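Long-range contacts in TPR repeat-containing protein YrrB (Bacillus subtilis, PDB 2Q7F), which is a tetratricopeptide repeat protein that could mediate complex formation among RNA sulfuration components, RNA processing components and aminoacyl-tRNA synthetases: residues E55-Y60 / L84-S89; N62-L67 / A78-A83; Y147-V152 / F163-C168; E177-F182 / G200-Y205; H192-Y197 / P224-A229. All coordinates share one frame; numbering follows the deposited sequence.

Interaction 1. Residues E55-Y60 / L84-S89; sequences EDAIPY and LELDSS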
# COMPACT_ATOMS: atom_id res chain seq x y z
N GLU A 55 6.95 -26.56 -19.11
CA GLU A 55 7.85 -25.47 -19.50
C GLU A 55 7.25 -24.07 -19.35
O GLU A 55 7.99 -23.09 -19.30
CB GLU A 55 8.34 -25.69 -20.94
CG GLU A 55 9.68 -26.43 -21.07
CD GLU A 55 9.98 -27.33 -19.88
OE1 GLU A 55 9.41 -28.45 -19.79
OE2 GLU A 55 10.80 -26.92 -19.03
N ASP A 56 5.92 -23.98 -19.28
CA ASP A 56 5.26 -22.68 -19.16
C ASP A 56 5.14 -22.21 -17.70
O ASP A 56 4.78 -22.97 -16.81
CB ASP A 56 3.88 -22.73 -19.84
CG ASP A 56 3.35 -21.34 -20.18
OD1 ASP A 56 2.85 -21.16 -21.31
OD2 ASP A 56 3.42 -20.42 -19.33
N ALA A 57 5.46 -20.93 -17.48
CA ALA A 57 5.39 -20.31 -16.16
C ALA A 57 3.95 -19.99 -15.73
O ALA A 57 3.59 -20.22 -14.57
CB ALA A 57 6.25 -19.04 -16.12
N ILE A 58 3.16 -19.47 -16.67
CA ILE A 58 1.77 -19.03 -16.44
C ILE A 58 0.91 -20.00 -15.62
O ILE A 58 0.26 -19.58 -14.66
CB ILE A 58 1.03 -18.67 -17.79
CG1 ILE A 58 1.85 -17.68 -18.65
CG2 ILE A 58 -0.40 -18.17 -17.54
CD1 ILE A 58 1.87 -16.24 -18.15
N PRO A 59 0.87 -21.30 -15.99
CA PRO A 59 0.06 -22.22 -15.18
C PRO A 59 0.55 -22.38 -13.73
O PRO A 59 -0.28 -22.52 -12.83
CB PRO A 59 0.17 -23.54 -15.94
CG PRO A 59 1.40 -23.43 -16.73
CD PRO A 59 1.51 -22.00 -17.12
N TYR A 60 1.86 -22.34 -13.51
CA TYR A 60 2.40 -22.32 -12.15
C TYR A 60 1.97 -21.07 -11.40
O TYR A 60 1.68 -21.14 -10.22
CB TYR A 60 3.92 -22.43 -12.14
CG TYR A 60 4.48 -23.73 -12.65
CD1 TYR A 60 4.68 -24.82 -11.79
CD2 TYR A 60 4.85 -23.87 -13.98
CE1 TYR A 60 5.23 -26.02 -12.26
CE2 TYR A 60 5.40 -25.06 -14.46
CZ TYR A 60 5.58 -26.13 -13.60
OH TYR A 60 6.12 -27.29 -14.10
N LEU A 84 9.38 -18.39 -11.62
CA LEU A 84 10.53 -17.49 -11.74
C LEU A 84 11.80 -18.20 -12.18
O LEU A 84 12.72 -17.59 -12.73
CB LEU A 84 10.77 -16.77 -10.41
CG LEU A 84 9.68 -15.78 -10.00
CD1 LEU A 84 9.83 -15.31 -8.56
CD2 LEU A 84 9.64 -14.59 -10.97
N GLU A 85 11.84 -19.50 -11.91
CA GLU A 85 12.91 -20.35 -12.36
C GLU A 85 12.75 -20.61 -13.86
O GLU A 85 13.71 -20.94 -14.55
CB GLU A 85 12.84 -21.66 -11.57
CG GLU A 85 14.12 -22.47 -11.56
CD GLU A 85 14.18 -23.49 -12.69
OE1 GLU A 85 13.28 -24.37 -12.78
OE2 GLU A 85 15.14 -23.43 -13.49
N LEU A 86 11.53 -20.47 -14.37
CA LEU A 86 11.25 -20.70 -15.78
C LEU A 86 11.31 -19.41 -16.56
O LEU A 86 11.88 -19.37 -17.65
CB LEU A 86 9.87 -21.33 -15.95
CG LEU A 86 9.62 -22.78 -15.54
CD1 LEU A 86 8.14 -23.07 -15.69
CD2 LEU A 86 10.46 -23.77 -16.35
N ASP A 87 10.71 -18.36 -16.02
CA ASP A 87 10.75 -17.04 -16.61
C ASP A 87 11.02 -16.07 -15.48
O ASP A 87 10.10 -15.71 -14.74
CB ASP A 87 9.42 -16.71 -17.30
CG ASP A 87 9.39 -15.29 -17.89
OD1 ASP A 87 10.44 -14.62 -17.95
OD2 ASP A 87 8.29 -14.83 -18.29
N SER A 88 12.27 -15.65 -15.36
CA SER A 88 12.67 -14.68 -14.34
C SER A 88 12.18 -13.26 -14.65
O SER A 88 12.49 -12.33 -13.92
CB SER A 88 14.19 -14.70 -14.14
OG SER A 88 14.86 -14.20 -15.28
N SER A 89 11.40 -13.10 -15.72
CA SER A 89 10.75 -11.83 -16.03
C SER A 89 9.24 -11.81 -15.76
O SER A 89 8.58 -10.81 -16.05
CB SER A 89 11.02 -11.42 -17.49
OG SER A 89 12.20 -10.64 -17.59

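Interaction 2. Residues N62-L67 / A78-A83; sequences NFANLL and AFYDKA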
# COMPACT_ATOMS: atom_id res chain seq x y z
N ASN A 62 -0.81 -19.22 -11.98
CA ASN A 62 -2.24 -19.38 -11.71
C ASN A 62 -2.52 -20.29 -10.54
O ASN A 62 -3.39 -19.99 -9.72
CB ASN A 62 -2.95 -19.91 -12.94
CG ASN A 62 -3.01 -18.91 -14.06
OD1 ASN A 62 -3.18 -19.30 -15.21
ND2 ASN A 62 -2.86 -17.63 -13.74
N PHE A 63 -1.78 -21.40 -10.45
CA PHE A 63 -1.96 -22.33 -9.35
C PHE A 63 -1.53 -21.71 -8.03
O PHE A 63 -2.18 -21.93 -7.00
CB PHE A 63 -1.24 -23.66 -9.60
CG PHE A 63 -1.64 -24.76 -8.63
CD1 PHE A 63 -2.98 -25.03 -8.38
CD2 PHE A 63 -0.68 -25.51 -7.98
CE1 PHE A 63 -3.35 -26.04 -7.49
CE2 PHE A 63 -1.04 -26.52 -7.08
CZ PHE A 63 -2.37 -26.79 -6.84
N ALA A 64 -0.45 -20.93 -8.07
CA ALA A 64 0.03 -20.19 -6.90
C ALA A 64 -0.97 -19.12 -6.44
O ALA A 64 -1.18 -18.94 -5.24
CB ALA A 64 1.38 -19.58 -7.18
N ASN A 65 -1.57 -18.42 -7.40
CA ASN A 65 -2.68 -17.50 -7.11
C ASN A 65 -3.85 -18.20 -6.43
O ASN A 65 -4.48 -17.65 -5.52
CB ASN A 65 -3.17 -16.78 -8.38
CG ASN A 65 -2.12 -15.84 -8.97
OD1 ASN A 65 -1.16 -15.46 -8.30
ND2 ASN A 65 -2.30 -15.47 -10.23
N LEU A 66 -4.15 -19.42 -6.86
CA LEU A 66 -5.23 -20.18 -6.27
C LEU A 66 -4.83 -20.55 -4.83
O LEU A 66 -5.61 -20.34 -3.90
CB LEU A 66 -5.54 -21.39 -7.14
CG LEU A 66 -6.76 -22.33 -6.98
CD1 LEU A 66 -6.36 -23.61 -6.27
CD2 LEU A 66 -7.98 -21.69 -6.32
N LEU A 67 -3.61 -21.05 -4.66
CA LEU A 67 -3.12 -21.47 -3.35
C LEU A 67 -3.09 -20.35 -2.31
O LEU A 67 -3.30 -20.62 -1.13
CB LEU A 67 -1.75 -22.13 -3.47
CG LEU A 67 -1.68 -23.47 -4.21
CD1 LEU A 67 -0.23 -23.84 -4.41
CD2 LEU A 67 -2.43 -24.58 -3.47
N ALA A 78 6.27 -21.71 -3.25
CA ALA A 78 7.01 -22.72 -3.98
C ALA A 78 6.63 -22.71 -5.46
O ALA A 78 7.47 -22.93 -6.31
CB ALA A 78 6.80 -24.07 -3.37
N PHE A 79 5.37 -22.43 -5.76
CA PHE A 79 4.95 -22.37 -7.16
C PHE A 79 5.42 -21.10 -7.87
O PHE A 79 5.85 -21.17 -9.02
CB PHE A 79 3.45 -22.58 -7.30
CG PHE A 79 3.05 -24.02 -7.26
CD1 PHE A 79 3.09 -24.80 -8.42
CD2 PHE A 79 2.65 -24.62 -6.08
CE1 PHE A 79 2.74 -26.13 -8.40
CE2 PHE A 79 2.29 -25.97 -6.05
CZ PHE A 79 2.33 -26.72 -7.22
N TYR A 80 5.36 -19.94 -7.19
CA TYR A 80 5.93 -18.69 -7.71
C TYR A 80 7.41 -18.88 -7.96
O TYR A 80 7.94 -18.41 -8.97
CB TYR A 80 5.73 -17.51 -6.76
CG TYR A 80 4.30 -17.05 -6.59
CD1 TYR A 80 3.51 -16.70 -7.71
CD2 TYR A 80 3.73 -16.96 -5.32
CE1 TYR A 80 2.18 -16.28 -7.55
CE2 TYR A 80 2.40 -16.54 -5.15
CZ TYR A 80 1.64 -16.20 -6.27
OH TYR A 80 0.34 -15.79 -6.09
N ASP A 81 8.08 -19.58 -7.05
CA ASP A 81 9.49 -19.88 -7.19
C ASP A 81 9.74 -20.60 -8.52
O ASP A 81 10.59 -20.21 -9.30
CB ASP A 81 9.99 -20.73 -6.02
CG ASP A 81 11.49 -20.91 -6.02
OD1 ASP A 81 11.95 -22.04 -6.31
OD2 ASP A 81 12.22 -19.94 -5.76
N LYS A 82 8.95 -21.64 -8.77
CA LYS A 82 9.04 -22.42 -10.00
C LYS A 82 8.83 -21.57 -11.26
O LYS A 82 9.58 -21.68 -12.23
CB LYS A 82 8.05 -23.59 -9.94
CG LYS A 82 8.12 -24.57 -11.14
CD LYS A 82 9.52 -25.12 -11.39
CE LYS A 82 9.54 -25.88 -12.71
NZ LYS A 82 10.84 -26.53 -12.96
N ALA A 83 7.81 -20.72 -11.23
CA ALA A 83 7.54 -19.82 -12.34
C ALA A 83 8.74 -18.93 -12.66
O ALA A 83 9.08 -18.75 -13.83
CB ALA A 83 6.32 -18.97 -12.03

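Interaction 3. Residues Y147-V152 / F163-C168; sequences YLQRAV and FQFGMC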
# COMPACT_ATOMS: atom_id res chain seq x y z
N TYR A 147 6.09 6.65 -5.69
CA TYR A 147 5.17 5.57 -6.06
C TYR A 147 3.78 5.85 -5.52
O TYR A 147 2.79 5.58 -6.19
CB TYR A 147 5.66 4.20 -5.56
CG TYR A 147 7.08 3.87 -5.96
CD1 TYR A 147 7.43 3.64 -7.30
CD2 TYR A 147 8.08 3.77 -4.99
CE1 TYR A 147 8.74 3.34 -7.66
CE2 TYR A 147 9.39 3.46 -5.34
CZ TYR A 147 9.72 3.25 -6.68
OH TYR A 147 11.02 2.95 -7.02
N LEU A 148 3.70 6.37 -4.29
CA LEU A 148 2.43 6.80 -3.72
C LEU A 148 1.82 7.94 -4.51
O LEU A 148 0.60 7.98 -4.70
CB LEU A 148 2.58 7.21 -2.26
CG LEU A 148 2.63 6.08 -1.25
CD1 LEU A 148 2.80 6.65 0.15
CD2 LEU A 148 1.38 5.19 -1.34
N GLN A 149 2.66 8.87 -4.96
CA GLN A 149 2.23 9.97 -5.81
C GLN A 149 1.56 9.41 -7.06
O GLN A 149 0.51 9.89 -7.49
CB GLN A 149 3.41 10.87 -6.22
CG GLN A 149 2.99 12.11 -7.02
CD GLN A 149 4.16 13.02 -7.38
OE1 GLN A 149 5.05 12.64 -8.15
NE2 GLN A 149 4.16 14.22 -6.82
N ARG A 150 2.19 8.38 -7.60
CA ARG A 150 1.75 7.78 -8.84
C ARG A 150 0.41 7.07 -8.69
O ARG A 150 -0.48 7.25 -9.52
CB ARG A 150 2.83 6.84 -9.37
CG ARG A 150 2.64 6.41 -10.82
CD ARG A 150 2.39 7.58 -11.75
NE ARG A 150 1.91 7.09 -13.03
CZ ARG A 150 1.28 7.81 -13.94
NH1 ARG A 150 1.04 9.10 -13.73
NH2 ARG A 150 0.89 7.24 -15.07
N ALA A 151 0.26 6.29 -7.62
CA ALA A 151 -0.98 5.58 -7.30
C ALA A 151 -2.20 6.51 -7.24
O ALA A 151 -3.29 6.15 -7.69
CB ALA A 151 -0.85 4.82 -5.98
N VAL A 152 -2.01 7.69 -6.67
CA VAL A 152 -3.04 8.71 -6.65
C VAL A 152 -3.34 9.14 -8.08
O VAL A 152 -4.48 9.06 -8.52
CB VAL A 152 -2.64 9.92 -5.77
CG1 VAL A 152 -3.67 11.04 -5.88
CG2 VAL A 152 -2.47 9.48 -4.32
N PHE A 163 -4.57 9.04 1.33
CA PHE A 163 -4.27 9.26 2.73
C PHE A 163 -2.82 8.89 3.07
O PHE A 163 -2.17 9.56 3.88
CB PHE A 163 -5.25 8.51 3.64
CG PHE A 163 -4.89 8.56 5.10
CD1 PHE A 163 -4.89 9.76 5.79
CD2 PHE A 163 -4.53 7.40 5.77
CE1 PHE A 163 -4.53 9.80 7.14
CE2 PHE A 163 -4.17 7.44 7.12
CZ PHE A 163 -4.18 8.64 7.80
N GLN A 164 -2.31 7.84 2.44
CA GLN A 164 -0.93 7.40 2.66
C GLN A 164 0.09 8.35 2.04
O GLN A 164 1.17 8.58 2.59
CB GLN A 164 -0.72 5.99 2.12
CG GLN A 164 -1.49 4.92 2.85
CD GLN A 164 -0.84 4.55 4.17
OE1 GLN A 164 -1.52 4.25 5.14
NE2 GLN A 164 0.49 4.56 4.20
N PHE A 165 -0.27 8.90 0.88
CA PHE A 165 0.56 9.91 0.22
C PHE A 165 0.64 11.17 1.10
O PHE A 165 1.73 11.70 1.35
CB PHE A 165 -0.01 10.23 -1.17
CG PHE A 165 0.86 11.14 -2.00
CD1 PHE A 165 2.24 11.05 -1.97
CD2 PHE A 165 0.27 12.08 -2.85
CE1 PHE A 165 3.04 11.90 -2.75
CE2 PHE A 165 1.05 12.93 -3.64
CZ PHE A 165 2.44 12.84 -3.59
N GLY A 166 -0.51 11.60 1.61
CA GLY A 166 -0.58 12.73 2.53
C GLY A 166 0.43 12.61 3.66
O GLY A 166 1.25 13.52 3.86
N MET A 167 0.37 11.49 4.38
CA MET A 167 1.20 11.27 5.57
C MET A 167 2.68 11.29 5.22
O MET A 167 3.52 11.73 6.01
CB MET A 167 0.86 9.94 6.23
CG MET A 167 -0.35 9.97 7.14
SD MET A 167 -0.49 8.44 8.09
CE MET A 167 0.55 8.81 9.51
N CYS A 168 3.00 10.81 4.03
CA CYS A 168 4.39 10.73 3.60
C CYS A 168 4.92 12.10 3.19
O CYS A 168 6.05 12.46 3.50
CB CYS A 168 4.53 9.75 2.43
SG CYS A 168 6.11 8.86 2.38

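Interaction 4. Residues E177-F182 / G200-Y205; sequences EALSQF and GVTYAY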
# COMPACT_ATOMS: atom_id res chain seq x y z
N GLU A 177 1.14 20.62 0.48
CA GLU A 177 0.67 19.58 -0.43
C GLU A 177 0.11 18.38 0.34
O GLU A 177 -0.73 17.63 -0.18
CB GLU A 177 1.78 19.16 -1.40
CG GLU A 177 3.19 19.21 -0.81
CD GLU A 177 3.77 20.62 -0.76
OE1 GLU A 177 3.98 21.22 -1.83
OE2 GLU A 177 4.01 21.13 0.36
N ALA A 178 0.56 18.20 1.58
CA ALA A 178 -0.00 17.18 2.47
C ALA A 178 -1.45 17.53 2.77
O ALA A 178 -2.34 16.69 2.63
CB ALA A 178 0.81 17.06 3.75
N LEU A 179 -1.66 18.78 3.18
CA LEU A 179 -2.99 19.32 3.45
C LEU A 179 -3.89 19.28 2.22
O LEU A 179 -5.07 18.98 2.32
CB LEU A 179 -2.89 20.74 3.99
CG LEU A 179 -2.19 20.88 5.34
CD1 LEU A 179 -1.70 22.30 5.50
CD2 LEU A 179 -3.10 20.47 6.52
N SER A 180 -3.30 19.57 1.05
CA SER A 180 -3.98 19.38 -0.23
C SER A 180 -4.58 17.99 -0.31
O SER A 180 -5.77 17.84 -0.61
CB SER A 180 -3.01 19.59 -1.40
OG SER A 180 -2.48 20.90 -1.39
N GLN A 181 -3.76 16.98 -0.02
CA GLN A 181 -4.21 15.60 -0.08
C GLN A 181 -5.17 15.23 1.05
O GLN A 181 -6.23 14.65 0.79
CB GLN A 181 -3.02 14.62 -0.15
CG GLN A 181 -2.11 14.80 -1.37
CD GLN A 181 -2.82 14.55 -2.70
OE1 GLN A 181 -3.91 13.98 -2.74
NE2 GLN A 181 -2.20 14.99 -3.79
N PHE A 182 -4.83 15.58 2.29
CA PHE A 182 -5.73 15.33 3.43
C PHE A 182 -7.14 15.88 3.19
O PHE A 182 -8.13 15.24 3.55
CB PHE A 182 -5.18 15.90 4.75
CG PHE A 182 -3.93 15.21 5.25
CD1 PHE A 182 -3.77 13.83 5.15
CD2 PHE A 182 -2.91 15.95 5.85
CE1 PHE A 182 -2.61 13.21 5.62
CE2 PHE A 182 -1.76 15.34 6.33
CZ PHE A 182 -1.61 13.96 6.21
N GLY A 200 -4.49 17.96 11.39
CA GLY A 200 -4.28 18.67 12.65
C GLY A 200 -2.81 18.71 13.02
O GLY A 200 -2.31 19.75 13.44
N VAL A 201 -2.12 17.59 12.85
CA VAL A 201 -0.70 17.48 13.19
C VAL A 201 0.17 18.26 12.21
O VAL A 201 1.21 18.80 12.60
CB VAL A 201 -0.25 16.01 13.28
CG1 VAL A 201 1.25 15.91 13.56
CG2 VAL A 201 -1.02 15.29 14.37
N THR A 202 -0.26 18.32 10.95
CA THR A 202 0.48 19.05 9.93
C THR A 202 0.52 20.54 10.27
O THR A 202 1.59 21.15 10.26
CB THR A 202 -0.12 18.83 8.51
OG1 THR A 202 0.09 17.47 8.11
CG2 THR A 202 0.55 19.75 7.49
N TYR A 203 -0.65 21.11 10.57
CA TYR A 203 -0.77 22.52 10.94
C TYR A 203 0.11 22.91 12.13
O TYR A 203 0.63 24.03 12.18
CB TYR A 203 -2.23 22.89 11.23
CG TYR A 203 -3.07 23.21 10.00
CD1 TYR A 203 -2.69 24.22 9.11
CD2 TYR A 203 -4.26 22.53 9.76
CE1 TYR A 203 -3.47 24.53 7.99
CE2 TYR A 203 -5.05 22.82 8.64
CZ TYR A 203 -4.65 23.82 7.77
OH TYR A 203 -5.44 24.10 6.68
N ALA A 204 0.29 21.99 13.08
CA ALA A 204 1.19 22.19 14.21
C ALA A 204 2.64 22.48 13.77
O ALA A 204 3.30 23.37 14.32
CB ALA A 204 1.14 21.00 15.14
N TYR A 205 3.10 21.74 12.76
CA TYR A 205 4.43 21.93 12.19
C TYR A 205 4.49 23.18 11.30
O TYR A 205 5.58 23.66 10.97
CB TYR A 205 4.84 20.68 11.39
CG TYR A 205 5.37 19.55 12.25
CD1 TYR A 205 4.51 18.79 13.04
CD2 TYR A 205 6.73 19.24 12.27
CE1 TYR A 205 4.99 17.75 13.84
CE2 TYR A 205 7.22 18.20 13.05
CZ TYR A 205 6.35 17.46 13.83
OH TYR A 205 6.83 16.44 14.61

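Interaction 5. Residues H192-Y197 / P224-A229; sequences HADAFY and PDHMLA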
# COMPACT_ATOMS: atom_id res chain seq x y z
N HIS A 192 -13.59 10.05 7.67
CA HIS A 192 -12.17 9.74 7.81
C HIS A 192 -11.49 10.56 8.92
O HIS A 192 -10.74 11.50 8.64
CB HIS A 192 -11.45 9.91 6.46
CG HIS A 192 -10.25 9.03 6.30
ND1 HIS A 192 -9.05 9.28 6.92
CD2 HIS A 192 -10.08 7.89 5.59
CE1 HIS A 192 -8.19 8.34 6.60
NE2 HIS A 192 -8.78 7.48 5.79
N ALA A 193 -11.75 10.18 10.17
CA ALA A 193 -11.18 10.85 11.34
C ALA A 193 -9.64 10.99 11.29
O ALA A 193 -9.11 12.07 11.58
CB ALA A 193 -11.61 10.15 12.62
N ASP A 194 -8.96 9.91 10.91
CA ASP A 194 -7.50 9.88 10.81
C ASP A 194 -6.92 11.02 9.98
O ASP A 194 -5.93 11.64 10.37
CB ASP A 194 -7.02 8.55 10.22
CG ASP A 194 -7.08 7.43 11.22
OD1 ASP A 194 -7.48 7.68 12.37
OD2 ASP A 194 -6.71 6.29 10.86
N ALA A 195 -7.56 11.28 8.83
CA ALA A 195 -7.14 12.36 7.94
C ALA A 195 -7.18 13.68 8.67
O ALA A 195 -6.18 14.41 8.69
CB ALA A 195 -8.03 12.41 6.70
N PHE A 196 -8.32 13.99 9.29
CA PHE A 196 -8.48 15.20 10.09
C PHE A 196 -7.39 15.32 11.17
O PHE A 196 -6.83 16.40 11.36
CB PHE A 196 -9.87 15.28 10.72
CG PHE A 196 -10.91 15.89 9.81
CD1 PHE A 196 -11.98 15.13 9.34
CD2 PHE A 196 -10.83 17.24 9.43
CE1 PHE A 196 -12.94 15.70 8.50
CE2 PHE A 196 -11.79 17.80 8.60
CZ PHE A 196 -12.84 17.03 8.13
N TYR A 197 -7.09 14.21 11.84
CA TYR A 197 -6.05 14.20 12.87
C TYR A 197 -4.69 14.52 12.29
O TYR A 197 -3.95 15.35 12.84
CB TYR A 197 -6.01 12.85 13.59
CG TYR A 197 -4.70 12.59 14.31
CD1 TYR A 197 -4.39 13.25 15.51
CD2 TYR A 197 -3.76 11.70 13.78
CE1 TYR A 197 -3.18 13.02 16.16
CE2 TYR A 197 -2.56 11.47 14.42
CZ TYR A 197 -2.27 12.12 15.61
OH TYR A 197 -1.08 11.88 16.24
N PRO A 224 -15.25 9.81 19.00
CA PRO A 224 -15.07 10.33 20.36
C PRO A 224 -13.97 9.64 21.17
O PRO A 224 -13.56 10.17 22.20
CB PRO A 224 -16.44 10.09 21.01
CG PRO A 224 -17.39 9.95 19.88
CD PRO A 224 -16.61 9.27 18.80
N ASP A 225 -13.49 8.48 20.71
CA ASP A 225 -12.40 7.77 21.39
C ASP A 225 -11.06 7.80 20.65
O ASP A 225 -10.22 6.90 20.81
CB ASP A 225 -12.81 6.33 21.76
CG ASP A 225 -13.13 5.46 20.55
OD1 ASP A 225 -12.33 5.40 19.58
OD2 ASP A 225 -14.19 4.80 20.57
N HIS A 226 -10.86 8.83 19.84
CA HIS A 226 -9.59 9.04 19.15
C HIS A 226 -8.54 9.56 20.13
O HIS A 226 -8.33 10.77 20.24
CB HIS A 226 -9.77 10.02 17.99
CG HIS A 226 -8.77 9.85 16.89
ND1 HIS A 226 -9.13 9.45 15.62
CD2 HIS A 226 -7.43 10.00 16.86
CE1 HIS A 226 -8.05 9.36 14.86
NE2 HIS A 226 -7.01 9.69 15.59
N MET A 227 -7.88 8.63 20.83
CA MET A 227 -6.95 8.97 21.92
C MET A 227 -5.77 9.82 21.49
O MET A 227 -5.33 10.70 22.24
CB MET A 227 -6.46 7.71 22.64
CG MET A 227 -7.19 7.42 23.95
SD MET A 227 -6.19 6.48 25.14
CE MET A 227 -5.92 4.94 24.25
N LEU A 228 -5.25 9.55 20.29
CA LEU A 228 -4.18 10.37 19.72
C LEU A 228 -4.64 11.80 19.44
O LEU A 228 -3.94 12.76 19.77
CB LEU A 228 -3.59 9.71 18.47
CG LEU A 228 -2.30 8.89 18.61
CD1 LEU A 228 -2.18 8.11 19.94
CD2 LEU A 228 -2.14 7.95 17.42
N ALA A 229 -5.84 11.96 18.87
CA ALA A 229 -6.41 13.30 18.68
C ALA A 229 -6.61 13.96 20.02
O ALA A 229 -6.42 15.17 20.16
CB ALA A 229 -7.72 13.24 17.91

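Interaction 1. Residues E55-Y60 / L84-S89
An apolar contact, centred on L86, joins the start of helix 57-69 to the end of helix 73-86, the two antiparallel helices of TPR 2. A57 and L86 bring the backbones closest, their CA atoms lying 5.9 Å apart. One methyl of L86 does most of the touching: CD1 lies 3.5 Å from D56 O and 3.6 Å from Y60 CE2. It reaches them because CG stands anti to the carbonyl carbon (chi1 -72°), which sends the branch across the Y60 side chain at roughly a right angle. The other methyl, CD2, passes 4.1 Å from E55 OE2, a looser approach at the exposed edge. Separately, A57 CB meets D87 CB at 4.1 Å. Each segment also has a local aspartate bond. D56 is the N-cap of helix 57-69, its OD2 accepting I58 N at 2.8 Å, nearly in line with the C-O bond; D87 OD1 takes S89 N from above the carboxylate plane, forming an Asx turn. No hydrogen bond links the segments: the contact rests on van der Waals packing of L86 against the Y60 ring and the backbone carbonyls of E55 and D56, while the aspartate acceptors serve cap and turn.

Interaction 2. Residues N62-L67 / A78-A83
The ring of Y80 has A64 CB over the centre of one face and N65 OD1 in plane at its edge, while the ring of F79 receives on one face the edge of F63. The first is a CH-pi contact, with A64 CB 3.4 Å from the Y80 centroid. The second is a T-shaped pair: centroids 4.8 Å apart, planes at 89°, F63 CD2 pointing at the F79 face. L67 serves both phenylalanines, its CG lying over the F63 ring and its CD1 approaching F79 CD2 at 3.4 Å. One hydrogen bond crosses, Y80 OH giving its proton to N65 OD1 at 2.7 Å, in the carbonyl plane with a C=O...O angle of 148°; S68 OG adds a weak bond to the hydroxyl. N65 reaches over because CG lies beside its backbone N (chi1 -66°). A phenylalanine in place of Y80 would probably leave N65 OD1 without its hydroxyl donor and the amide freer to turn. Small A64, 3.6 Å from F79 CB through its own CB, is consistent with the close axis approach of 8.5 Å, as expected of the antiparallel helix pair within a tetratricopeptide repeat, here TPR 2.

Interaction 3. Residues Y147-V152 / F163-C168
Q164 O accepts the helical bond from C168 N at 3.2 Å and is also touched across the contact, in van der Waals fashion, by the methyl L148 CD1 at 3.5 Å. That methyl also comes within 4.2 Å of C168 CB, so L148 lies over one turn of helix 159-172. The widest contact belongs to F165. Its ring has Q149 CA over the centre of one face, 3.7 Å from the centroid, a CH-pi contact. The segments cross at -146°, and they belong to successive units: helix 141-154 of TPR 4 packs against helix 159-172, which carries the start of TPR 5, the usual side-by-side joining of repeats. With CG anti to the backbone N (chi1 -173°), F165 runs alongside Q149, whose extended chain points the same way, CB 3.4 Å from F165 CZ; the amide plane is turned 70° from the ring. L145 and Q181 also touch F165. V152 crosses the same side chain at about a right angle, its CG2 4.1 Å from F165 CD2.

Interaction 4. Residues E177-F182 / G200-Y205
F182 and T202 form the tight, buried part of this contact, and L179 with Y203 its more open side. T202 OG1 sits in plane at the edge of the F182 ring, 3.3 Å from F182 CE2. The methyl of T202 is anti to its backbone N, which leaves OG1 beside the N, where it bonds N198 O one turn back. No hydrogen bond is assigned to the ring-edge approach; the hydroxyl's polar partner is N198 O, within its own helix. A178 CB, also buried, packs more loosely, 4.4 Å from T202 OG1. Helix 176-188 closes TPR 5 and helix 193-205 opens TPR 6, so the contact joins neighbouring repeats; the segments run antiparallel at 162°, with axes 10.1 Å apart. L179 leads from the buried part to the partly exposed one. Its CG meets T202 CG2 at 3.7 Å, the two side chains sliding past each other in opposite directions. L179 CD2 then lies over one face of the Y203 ring, 3.9 Å from the centroid and 19° off the normal, a CH-pi contact offset toward the rim. Y203 goes on to touch K211, A212 and M215 of helix 211-222.

Interaction 5. Residues H192-Y197 / P224-A229
The backbones converge along the segments, from 8.2 Å between the CA atoms of A193 and H226 to 5.9 Å between those of Y197 and A229. Here the first helix of TPR 6 meets helix 227-233, which follows the repeat and packs on it, consistent with the C-terminal capping helix common in TPR proteins. H226, the N-cap residue of that helix and the centre of an inverse gamma turn, points its side chain between A193, D194 and Y197, with CG anti to the backbone N (chi1 -154°). The Y197 ring lies obliquely to the imidazole, centroids 5.4 Å apart and planes at 36°. Farther along, Y197 CD1 approaches A229 CB at 4.1 Å and Y197 CZ lies 4.0 Å from L228 CB, so the ring lies against the first residues of helix 227-233. Exchanging Y197 for an alanine would probably open a gap beside A229 and take away the ring that packs on H226 and L228. On the first segment H192 caps its own helix, ND1 taking A195 N in the ring plane. The carboxylate of D194 stands at 89° to the imidazole, its OD1 at the ring edge, 3.1 Å from H226 CE1.

In the fold
From the N terminus, interaction 1 closes a loop of 23 residues across TPR 2, and interaction 2 nests inside it, between the same two helices; Y60 packs on K82 and F79 where they meet. The chain then runs on to interaction 3, centred about 30 Å from the centre of interaction 2 and joining TPR 4 to TPR 5. Interaction 4 follows in series, tying TPR 5 to TPR 6 and touching interaction 3 where F182 packs against G166. Interaction 5 crosses interaction 4, for the segments alternate: 177-182, 192-197, 200-205, 224-229. It ties TPR 6 to the helix that follows, and F163 of interaction 3 packs on H192 and D194 of interaction 5.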